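Local coordinates for protein putative TetR-family transcriptional regulator (Syntrophomonas wolfei subsp. wolfei, PDB 3LWJ) that probably binds DNA through an N-terminal helix-turn-helix domain and regulates transcription, as members of the TetR family generally do, at residues Q15-C20 with Y50-D55; R112-S117 with Q122-F127; K165-K170 with E184-F189. All blocks are in the same frame, centred on the assembly; numbering follows the deposited sequence.

Contact 1: residues Q15-C20 with Y50-D55; sequences QKILTC and YNYFVD
Phe53 pushes the CE2 and CZ end of its ring against the side chains of Ile17 and Leu18, two neighbours on helix 10-28 whose branches leave a shallow hollow between them. Ile17 supplies one wall: its CG2 methyl lies 3.7 Å from Phe53 CE2, the isoleucine and the phenylalanine sliding past each other in opposite directions. The other wall is the CD2 methyl of Leu18, which crosses the phenylalanine at about a right angle and comes within 3.6 Å of Phe53 CZ. CB of Phe53 already points at helix 10-28, and with CG anti to the carbonyl carbon (chi1 -48°) the CE2 and CZ end is brought to the two aliphatic side chains. The CD1 methyl of Ile17, the far end of its longer branch, lodges in the notch between the Tyr52 and Phe53 rings, 4.0 Å from Tyr52 CD2, the isoleucine and tyrosine crossing at about a right angle. A beta-branched residue suits this place, since its two arms can serve two aromatic neighbours at once. The predicted helix-turn-helix closes at Phe53; the contact therefore packs the end of the probable recognition helix, 46-52, on the first helix of the DNA-binding domain. One face of the Phe53 ring carries Tyr52 CB, 3.6 Å above the plane and toward the rim. Beyond the hollow, Ile59 and Asn62 of helix 56-79 also touch Phe53, while Ile38 and Ser42 of helix 35-42 reach Ile17. Asp55 N-caps helix 56-79, its OD1 accepting a hydrogen bond from Asp58 N.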
loop_
_atom_site.group_PDB
_atom_site.type_symbol
_atom_site.label_atom_id
_atom_site.label_comp_id
_atom_site.label_asym_id
_atom_site.label_seq_id
_atom_site.Cartn_x
_atom_site.Cartn_y
_atom_site.Cartn_z
ATOM N N GLN A 15 9.734 -27.540 3.271
ATOM C CA GLN A 15 10.408 -26.616 2.359
ATOM C C GLN A 15 10.180 -26.922 0.877
ATOM O O GLN A 15 10.045 -26.000 0.060
ATOM C CB GLN A 15 11.928 -26.594 2.605
ATOM C CG GLN A 15 12.627 -25.427 1.883
ATOM C CD GLN A 15 12.050 -24.109 2.300
ATOM O OE1 GLN A 15 11.935 -23.842 3.493
ATOM N NE2 GLN A 15 11.631 -23.289 1.330
ATOM N N LYS A 16 10.200 -28.194 0.501
ATOM C CA LYS A 16 9.986 -28.505 -0.899
ATOM C C LYS A 16 8.596 -28.030 -1.309
ATOM O O LYS A 16 8.440 -27.473 -2.390
ATOM C CB LYS A 16 10.133 -30.001 -1.199
ATOM C CG LYS A 16 10.357 -30.248 -2.696
ATOM C CD LYS A 16 10.285 -31.708 -3.093
ATOM C CE LYS A 16 10.553 -31.857 -4.592
ATOM N NZ LYS A 16 10.046 -33.145 -5.137
ATOM N N ILE A 17 7.592 -28.262 -0.460
ATOM C CA ILE A 17 6.196 -27.909 -0.815
ATOM C C ILE A 17 6.068 -26.371 -0.962
ATOM O O ILE A 17 5.442 -25.888 -1.904
ATOM C CB ILE A 17 5.143 -28.484 0.180
ATOM C CG1 ILE A 17 5.198 -30.018 0.245
ATOM C CG2 ILE A 17 3.736 -28.094 -0.231
ATOM C CD1 ILE A 17 4.550 -30.601 1.516
ATOM N N LEU A 18 6.701 -25.630 -0.050
ATOM C CA LEU A 18 6.710 -24.159 -0.086
ATOM C C LEU A 18 7.414 -23.586 -1.324
ATOM O O LEU A 18 6.900 -22.663 -1.943
ATOM C CB LEU A 18 7.322 -23.585 1.201
ATOM C CG LEU A 18 6.607 -23.937 2.515
ATOM C CD1 LEU A 18 7.367 -23.373 3.712
ATOM C CD2 LEU A 18 5.138 -23.473 2.527
ATOM N N THR A 19 8.570 -24.127 -1.706
ATOM C CA THR A 19 9.285 -23.612 -2.890
ATOM C C THR A 19 8.459 -23.849 -4.151
ATOM O O THR A 19 8.256 -22.916 -4.954
ATOM C CB THR A 19 10.692 -24.245 -3.075
ATOM O OG1 THR A 19 11.340 -24.354 -1.805
ATOM C CG2 THR A 19 11.551 -23.377 -4.001
ATOM N N CYS A 20 7.963 -25.081 -4.305
ATOM C CA CYS A 20 7.103 -25.440 -5.452
ATOM C C CYS A 20 5.826 -24.593 -5.540
ATOM O O CYS A 20 5.388 -24.229 -6.633
ATOM C CB CYS A 20 6.697 -26.924 -5.406
ATOM S SG CYS A 20 8.065 -28.088 -5.595
ATOM N N TYR A 50 -0.958 -33.428 3.409
ATOM C CA TYR A 50 -1.948 -33.070 4.433
ATOM C C TYR A 50 -1.461 -33.175 5.895
ATOM O O TYR A 50 -2.133 -32.672 6.810
ATOM C CB TYR A 50 -3.226 -33.887 4.249
ATOM C CG TYR A 50 -4.088 -33.426 3.095
ATOM C CD1 TYR A 50 -4.734 -32.191 3.136
ATOM C CD2 TYR A 50 -4.287 -34.239 1.981
ATOM C CE1 TYR A 50 -5.534 -31.773 2.087
ATOM C CE2 TYR A 50 -5.090 -33.830 0.931
ATOM C CZ TYR A 50 -5.709 -32.601 0.989
ATOM O OH TYR A 50 -6.503 -32.200 -0.053
ATOM N N ASN A 51 -0.310 -33.816 6.112
ATOM C CA ASN A 51 0.357 -33.763 7.412
ATOM C C ASN A 51 0.853 -32.355 7.694
ATOM O O ASN A 51 1.006 -31.992 8.854
ATOM C CB ASN A 51 1.533 -34.760 7.499
ATOM C CG ASN A 51 1.078 -36.216 7.574
ATOM O OD1 ASN A 51 -0.042 -36.515 7.997
ATOM N ND2 ASN A 51 1.961 -37.131 7.181
ATOM N N TYR A 52 1.087 -31.573 6.632
ATOM C CA TYR A 52 1.594 -30.185 6.726
ATOM C C TYR A 52 0.532 -29.087 6.451
ATOM O O TYR A 52 0.476 -28.076 7.170
ATOM C CB TYR A 52 2.782 -29.977 5.754
ATOM C CG TYR A 52 3.920 -30.969 5.919
ATOM C CD1 TYR A 52 4.968 -30.732 6.818
ATOM C CD2 TYR A 52 3.945 -32.145 5.171
ATOM C CE1 TYR A 52 6.003 -31.651 6.967
ATOM C CE2 TYR A 52 4.963 -33.068 5.313
ATOM C CZ TYR A 52 5.988 -32.820 6.209
ATOM O OH TYR A 52 6.991 -33.745 6.319
ATOM N N PHE A 53 -0.278 -29.282 5.400
ATOM C CA PHE A 53 -1.199 -28.240 4.908
ATOM C C PHE A 53 -2.569 -28.792 4.510
ATOM O O PHE A 53 -2.681 -29.892 3.941
ATOM C CB PHE A 53 -0.597 -27.497 3.699
ATOM C CG PHE A 53 0.831 -27.049 3.903
ATOM C CD1 PHE A 53 1.131 -26.043 4.814
ATOM C CD2 PHE A 53 1.871 -27.629 3.180
ATOM C CE1 PHE A 53 2.448 -25.628 4.991
ATOM C CE2 PHE A 53 3.192 -27.228 3.363
ATOM C CZ PHE A 53 3.483 -26.219 4.266
ATOM N N VAL A 54 -3.602 -27.996 4.787
ATOM C CA VAL A 54 -4.974 -28.396 4.478
ATOM C C VAL A 54 -5.421 -27.803 3.124
ATOM O O VAL A 54 -6.255 -28.400 2.426
ATOM C CB VAL A 54 -5.972 -28.028 5.623
ATOM C CG1 VAL A 54 -7.224 -28.890 5.527
ATOM C CG2 VAL A 54 -5.335 -28.216 7.004
ATOM N N ASP A 55 -4.836 -26.666 2.729
ATOM C CA ASP A 55 -5.159 -25.971 1.458
ATOM C C ASP A 55 -4.092 -24.895 1.059
ATOM O O ASP A 55 -3.046 -24.822 1.698
ATOM C CB ASP A 55 -6.594 -25.387 1.509
ATOM C CG ASP A 55 -6.733 -24.174 2.394
ATOM O OD1 ASP A 55 -5.725 -23.552 2.790
ATOM O OD2 ASP A 55 -7.900 -23.798 2.666
#

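Contact 2: residues R112-S117 with Q122-F127; sequences RVAGSS and QCLKQF
Leu124 spreads its two methyls over the end of helix 104-113 and the turn that follows, laying CD1 against Val113 and CD2 against Ala114. The first branch meets Val113 CG2 at 4.0 Å from Leu124 CD1, with the two side chains crossing at about a right angle. The second comes to 3.9 Å between Leu124 CD2 and Ala114 CB, and lies as close to the alanine CA. A forked leucine suits a branched valine followed by a small alanine, one methyl for each, and the short alanine lets the backbones approach to 7.2 Å between the CA atoms of Ala114 and Leu124. Leu124 was modelled in two conformers, and this fit belongs to one of them.

Val113 and Ala114 are the first two residues of a type II beta turn that ends at Ser116. Gly115 takes the third position with phi at 75°, where glycine is favoured. Val113 O is gripped twice, by Ser116 N and by Ser116 OG at 2.6 Å from that oxygen, the hydroxyl lying in the carbonyl plane on a lone pair. Ser116 OG and Ser117 OG also bond Tyr31 OH, and Gly115 O accepts from Arg112 NH1 of the second subunit. On the helical side, Leu124 and Phe127 rest on Leu64 of helix 56-79, and Phe127 sets its ring edge-to-face with Tyr110, which ties helix 118-144 to both 56-79 and 104-113.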
loop_
_atom_site.group_PDB
_atom_site.type_symbol
_atom_site.label_atom_id
_atom_site.label_comp_id
_atom_site.label_asym_id
_atom_site.label_seq_id
_atom_site.Cartn_x
_atom_site.Cartn_y
_atom_site.Cartn_z
ATOM N N ARG A 112 1.070 -8.523 -4.995
ATOM C CA ARG A 112 0.034 -8.704 -6.009
ATOM C C ARG A 112 -1.326 -9.141 -5.440
ATOM O O ARG A 112 -2.342 -8.778 -5.989
ATOM C CB ARG A 112 0.481 -9.717 -7.055
ATOM C CG ARG A 112 1.594 -9.218 -7.962
ATOM C CD ARG A 112 1.823 -10.213 -9.110
ATOM N NE ARG A 112 2.745 -9.657 -10.102
ATOM C CZ ARG A 112 2.406 -8.743 -11.007
ATOM N NH1 ARG A 112 1.158 -8.272 -11.057
ATOM N NH2 ARG A 112 3.318 -8.285 -11.863
ATOM N N VAL A 113 -1.336 -9.917 -4.359
ATOM C CA VAL A 113 -2.586 -10.514 -3.898
ATOM C C VAL A 113 -3.341 -9.709 -2.822
ATOM O O VAL A 113 -4.448 -10.089 -2.452
ATOM C CB VAL A 113 -2.387 -11.963 -3.413
ATOM C CG1 VAL A 113 -1.731 -12.830 -4.531
ATOM C CG2 VAL A 113 -1.657 -12.000 -2.064
ATOM N N ALA A 114 -2.759 -8.615 -2.333
ATOM C CA ALA A 114 -3.436 -7.730 -1.363
ATOM C C ALA A 114 -4.761 -7.211 -1.885
ATOM O O ALA A 114 -4.820 -6.756 -3.017
ATOM C CB ALA A 114 -2.524 -6.566 -0.991
ATOM N N GLY A 115 -5.828 -7.318 -1.071
ATOM C CA GLY A 115 -7.198 -6.914 -1.449
ATOM C C GLY A 115 -7.956 -7.824 -2.388
ATOM O O GLY A 115 -9.045 -7.472 -2.861
ATOM N N SER A 116 -7.392 -8.999 -2.675
ATOM C CA SER A 116 -7.954 -9.908 -3.685
ATOM C C SER A 116 -9.181 -10.680 -3.169
ATOM O O SER A 116 -10.145 -10.877 -3.907
ATOM C CB SER A 116 -6.868 -10.874 -4.199
ATOM O OG SER A 116 -6.364 -11.741 -3.175
ATOM N N SER A 117 -9.142 -11.159 -1.924
ATOM C CA SER A 117 -10.306 -11.845 -1.321
ATOM C C SER A 117 -10.127 -11.870 0.164
ATOM O O SER A 117 -9.010 -11.699 0.633
ATOM C CB SER A 117 -10.428 -13.282 -1.827
ATOM O OG SER A 117 -9.438 -14.132 -1.276
ATOM N N GLN A 122 -7.060 -12.004 5.094
ATOM C CA GLN A 122 -6.887 -12.508 6.467
ATOM C C GLN A 122 -5.433 -12.993 6.650
ATOM O O GLN A 122 -4.829 -12.759 7.669
ATOM C CB GLN A 122 -7.895 -13.647 6.805
ATOM C CG GLN A 122 -9.384 -13.209 7.063
ATOM C CD GLN A 122 -10.419 -14.378 7.121
ATOM O OE1 GLN A 122 -11.610 -14.145 7.368
ATOM N NE2 GLN A 122 -9.961 -15.619 6.906
ATOM N N CYS A 123 -4.887 -13.712 5.661
ATOM C CA CYS A 123 -3.495 -14.189 5.772
ATOM C C CYS A 123 -2.518 -13.012 5.799
ATOM O O CYS A 123 -1.590 -12.972 6.596
ATOM C CB CYS A 123 -3.100 -15.068 4.598
ATOM S SG CYS A 123 -4.041 -16.586 4.412
ATOM N N LEU A 124 -2.701 -12.045 4.906
ATOM C CA LEU A 124 -1.780 -10.915 4.875
ATOM C C LEU A 124 -1.916 -10.142 6.176
ATOM O O LEU A 124 -0.950 -9.581 6.628
ATOM C CB LEU A 124 -1.983 -10.028 3.647
ATOM C CG LEU A 124 -1.102 -10.417 2.439
ATOM C CD1 LEU A 124 -1.421 -11.842 1.892
ATOM C CD2 LEU A 124 -1.236 -9.394 1.336
ATOM N N LYS A 125 -3.116 -10.164 6.788
ATOM C CA LYS A 125 -3.368 -9.392 8.019
ATOM C C LYS A 125 -2.562 -9.944 9.177
ATOM O O LYS A 125 -2.020 -9.191 9.967
ATOM C CB LYS A 125 -4.865 -9.304 8.385
ATOM C CG LYS A 125 -5.137 -8.272 9.512
ATOM C CD LYS A 125 -6.648 -8.143 9.876
ATOM C CE LYS A 125 -6.847 -7.239 11.067
ATOM N NZ LYS A 125 -6.239 -7.803 12.325
ATOM N N GLN A 126 -2.424 -11.260 9.230
ATOM C CA GLN A 126 -1.629 -11.869 10.286
ATOM C C GLN A 126 -0.144 -11.529 10.143
ATOM O O GLN A 126 0.524 -11.219 11.117
ATOM C CB GLN A 126 -1.885 -13.387 10.330
ATOM C CG GLN A 126 -3.334 -13.671 10.644
ATOM C CD GLN A 126 -3.677 -15.145 10.747
ATOM O OE1 GLN A 126 -2.836 -15.969 11.131
ATOM N NE2 GLN A 126 -4.936 -15.484 10.415
ATOM N N PHE A 127 0.352 -11.587 8.918
ATOM C CA PHE A 127 1.718 -11.193 8.590
ATOM C C PHE A 127 1.960 -9.698 8.953
ATOM O O PHE A 127 2.826 -9.360 9.762
ATOM C CB PHE A 127 1.946 -11.486 7.105
ATOM C CG PHE A 127 3.209 -10.926 6.564
ATOM C CD1 PHE A 127 4.423 -11.473 6.929
ATOM C CD2 PHE A 127 3.189 -9.859 5.687
ATOM C CE1 PHE A 127 5.602 -10.968 6.451
ATOM C CE2 PHE A 127 4.382 -9.337 5.198
ATOM C CZ PHE A 127 5.589 -9.902 5.575
#

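Contact 3: residues K165-K170 with E184-F189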
loop_
_atom_site.group_PDB
_atom_site.type_symbol
_atom_site.label_atom_id
_atom_site.label_comp_id
_atom_site.label_asym_id
_atom_site.label_seq_id
_atom_site.Cartn_x
_atom_site.Cartn_y
_atom_site.Cartn_z
ATOM N N LYS A 165 5.650 -1.322 1.904
ATOM C CA LYS A 165 4.795 -2.065 0.996
ATOM C C LYS A 165 4.724 -1.368 -0.370
ATOM O O LYS A 165 4.738 -1.997 -1.427
ATOM C CB LYS A 165 3.342 -2.061 1.503
ATOM C CG LYS A 165 2.821 -3.146 2.331
ATOM C CD LYS A 165 1.346 -2.789 2.743
ATOM C CE LYS A 165 0.309 -3.289 1.728
ATOM N NZ LYS A 165 0.057 -4.797 1.824
ATOM N N PHE A 166 4.483 -0.077 -0.340
ATOM C CA PHE A 166 4.276 0.700 -1.578
ATOM C C PHE A 166 5.542 0.767 -2.440
ATOM O O PHE A 166 5.473 0.598 -3.635
ATOM C CB PHE A 166 3.836 2.120 -1.285
ATOM C CG PHE A 166 3.408 2.903 -2.531
ATOM C CD1 PHE A 166 2.608 2.318 -3.489
ATOM C CD2 PHE A 166 3.768 4.221 -2.694
ATOM C CE1 PHE A 166 2.171 3.010 -4.611
ATOM C CE2 PHE A 166 3.345 4.937 -3.819
ATOM C CZ PHE A 166 2.535 4.317 -4.781
ATOM N N SER A 167 6.687 0.993 -1.817
ATOM C CA SER A 167 7.950 1.049 -2.581
ATOM C C SER A 167 8.345 -0.367 -3.093
ATOM O O SER A 167 8.904 -0.495 -4.186
ATOM C CB SER A 167 9.037 1.673 -1.700
ATOM O OG SER A 167 9.464 0.707 -0.754
ATOM N N LEU A 168 8.078 -1.438 -2.318
ATOM C CA LEU A 168 8.285 -2.819 -2.802
ATOM C C LEU A 168 7.447 -3.055 -4.067
ATOM O O LEU A 168 7.914 -3.560 -5.069
ATOM C CB LEU A 168 7.854 -3.844 -1.729
ATOM C CG LEU A 168 8.080 -5.340 -2.014
ATOM C CD1 LEU A 168 9.557 -5.616 -2.451
ATOM C CD2 LEU A 168 7.628 -6.194 -0.756
ATOM N N TYR A 169 6.175 -2.684 -4.001
ATOM C CA TYR A 169 5.271 -2.873 -5.126
ATOM C C TYR A 169 5.776 -2.149 -6.381
ATOM O O TYR A 169 5.768 -2.711 -7.472
ATOM C CB TYR A 169 3.857 -2.435 -4.736
ATOM C CG TYR A 169 2.929 -2.004 -5.856
ATOM C CD1 TYR A 169 2.131 -2.912 -6.529
ATOM C CD2 TYR A 169 2.810 -0.663 -6.199
ATOM C CE1 TYR A 169 1.250 -2.485 -7.541
ATOM C CE2 TYR A 169 1.917 -0.227 -7.189
ATOM C CZ TYR A 169 1.150 -1.144 -7.864
ATOM O OH TYR A 169 0.259 -0.699 -8.843
ATOM N N LYS A 170 6.253 -0.926 -6.228
ATOM C CA LYS A 170 6.771 -0.174 -7.377
ATOM C C LYS A 170 8.048 -0.769 -7.964
ATOM O O LYS A 170 8.316 -0.611 -9.172
ATOM C CB LYS A 170 6.990 1.303 -7.038
ATOM C CG LYS A 170 5.702 2.060 -6.741
ATOM C CD LYS A 170 5.868 3.639 -6.666
ATOM C CE LYS A 170 6.368 4.309 -7.958
ATOM N NZ LYS A 170 5.846 5.708 -8.171
ATOM N N GLU A 184 16.802 3.730 -1.357
ATOM C CA GLU A 184 17.077 5.172 -1.096
ATOM C C GLU A 184 15.820 5.920 -0.652
ATOM O O GLU A 184 15.859 6.687 0.300
ATOM C CB GLU A 184 17.701 5.872 -2.320
ATOM C CG GLU A 184 17.807 7.402 -2.192
HETATM N N MSE A 185 14.706 5.679 -1.339
HETATM C CA MSE A 185 13.449 6.345 -0.995
HETATM C C MSE A 185 13.073 6.059 0.439
HETATM O O MSE A 185 12.693 6.961 1.192
HETATM C CB MSE A 185 12.329 5.832 -1.907
HETATM C CG MSE A 185 10.918 6.363 -1.574
HETATM SE SE MSE A 185 9.630 5.539 -2.730
HETATM C CE MSE A 185 10.221 6.394 -4.344
ATOM N N VAL A 186 13.107 4.776 0.790
ATOM C CA VAL A 186 12.676 4.358 2.080
ATOM C C VAL A 186 13.578 4.969 3.153
ATOM O O VAL A 186 13.091 5.474 4.150
ATOM C CB VAL A 186 12.597 2.836 2.161
ATOM C CG1 VAL A 186 12.446 2.405 3.562
ATOM C CG2 VAL A 186 11.412 2.257 1.285
ATOM N N LEU A 187 14.882 4.963 2.948
ATOM C CA LEU A 187 15.811 5.535 3.946
ATOM C C LEU A 187 15.670 7.036 4.049
ATOM O O LEU A 187 15.734 7.605 5.126
ATOM C CB LEU A 187 17.270 5.205 3.598
ATOM C CG LEU A 187 17.611 3.726 3.473
ATOM C CD1 LEU A 187 19.111 3.566 3.029
ATOM C CD2 LEU A 187 17.274 2.993 4.736
ATOM N N SER A 188 15.464 7.681 2.920
ATOM C CA SER A 188 15.291 9.130 2.924
ATOM C C SER A 188 14.061 9.500 3.700
ATOM O O SER A 188 14.116 10.395 4.516
ATOM C CB SER A 188 15.167 9.688 1.509
ATOM O OG SER A 188 15.047 11.111 1.565
ATOM N N PHE A 189 12.930 8.814 3.448
ATOM C CA PHE A 189 11.728 9.121 4.211
ATOM C C PHE A 189 11.914 8.965 5.741
ATOM O O PHE A 189 11.431 9.815 6.559
ATOM C CB PHE A 189 10.555 8.228 3.765
ATOM C CG PHE A 189 9.491 8.108 4.816
ATOM C CD1 PHE A 189 8.647 9.170 5.062
ATOM C CD2 PHE A 189 9.387 6.979 5.616
ATOM C CE1 PHE A 189 7.697 9.093 6.061
ATOM C CE2 PHE A 189 8.394 6.880 6.591
ATOM C CZ PHE A 189 7.566 7.930 6.821
#
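Helix 153-173 and helix 179-195 run in broadly opposite senses here and come nearest at Ser167 and Val186, whose CA atoms are 7.4 Å apart. Ser167 and Val186 both point CB at the facing helix, and the short serine is compatible with this close approach. Between them, the CG2 methyl of Val186 is the bump: it sits only 3.2 Å from Ser167 OG and 3.9 Å from Ser167 CB, a close fit with the hydroxyl laid against a hydrocarbon. The methyl reaches this place because Val186 CG2 lies anti to its carbonyl carbon, leaving CG1 anti to the backbone nitrogen (chi1 167°).

Met185, present as selenomethionine, reaches across from the preceding position. Its extended first two torsions carry SE to 4.0 Å from Ser167 CB, and the bend at chi3 (-68°) turns the terminal methyl aside. A long, unbranched side chain is well fitted to fill space next to a short one. Met97 of helix 85-102 also touches Ser167.

The same two helices face the second subunit: Met185 packs on His158 and Phe189 on Ser159 of that subunit, while Lys170 NZ bonds its His158 NE2 and Tyr169 OH its Asp121 OD1. This use of the last two long helices for dimerization is common among TetR-family regulators.

The serine hydroxyl turns back to its own helix, bonding Ile163 O and, weakly, Glu164 O. Its polarity is thus answered within helix 153-173, and the buried meeting of the two helices rests on van der Waals fit rather than on directional bonds.

Overall arrangement
The three contacts follow in series along the chain, and each is closed before the next begins. Contact 1 belongs to the N-terminal DNA-binding domain and contacts 2 and 3 to the helical body; the centres of contacts 1 and 3 are about 32 Å apart, on opposite sides of the chain's centre. Contact 2 lies between them, about 19 Å from contact 1 and about 20 Å from contact 3, centre to centre. It touches contact 3 through Ala114 CB and Lys165 NZ, 4.2 Å apart. Helix 56-79 borders contacts 1 and 2, and the second subunit meets contacts 2 and 3. The order therefore leads from the probable DNA-binding end to the two contacts that border the dimer interface.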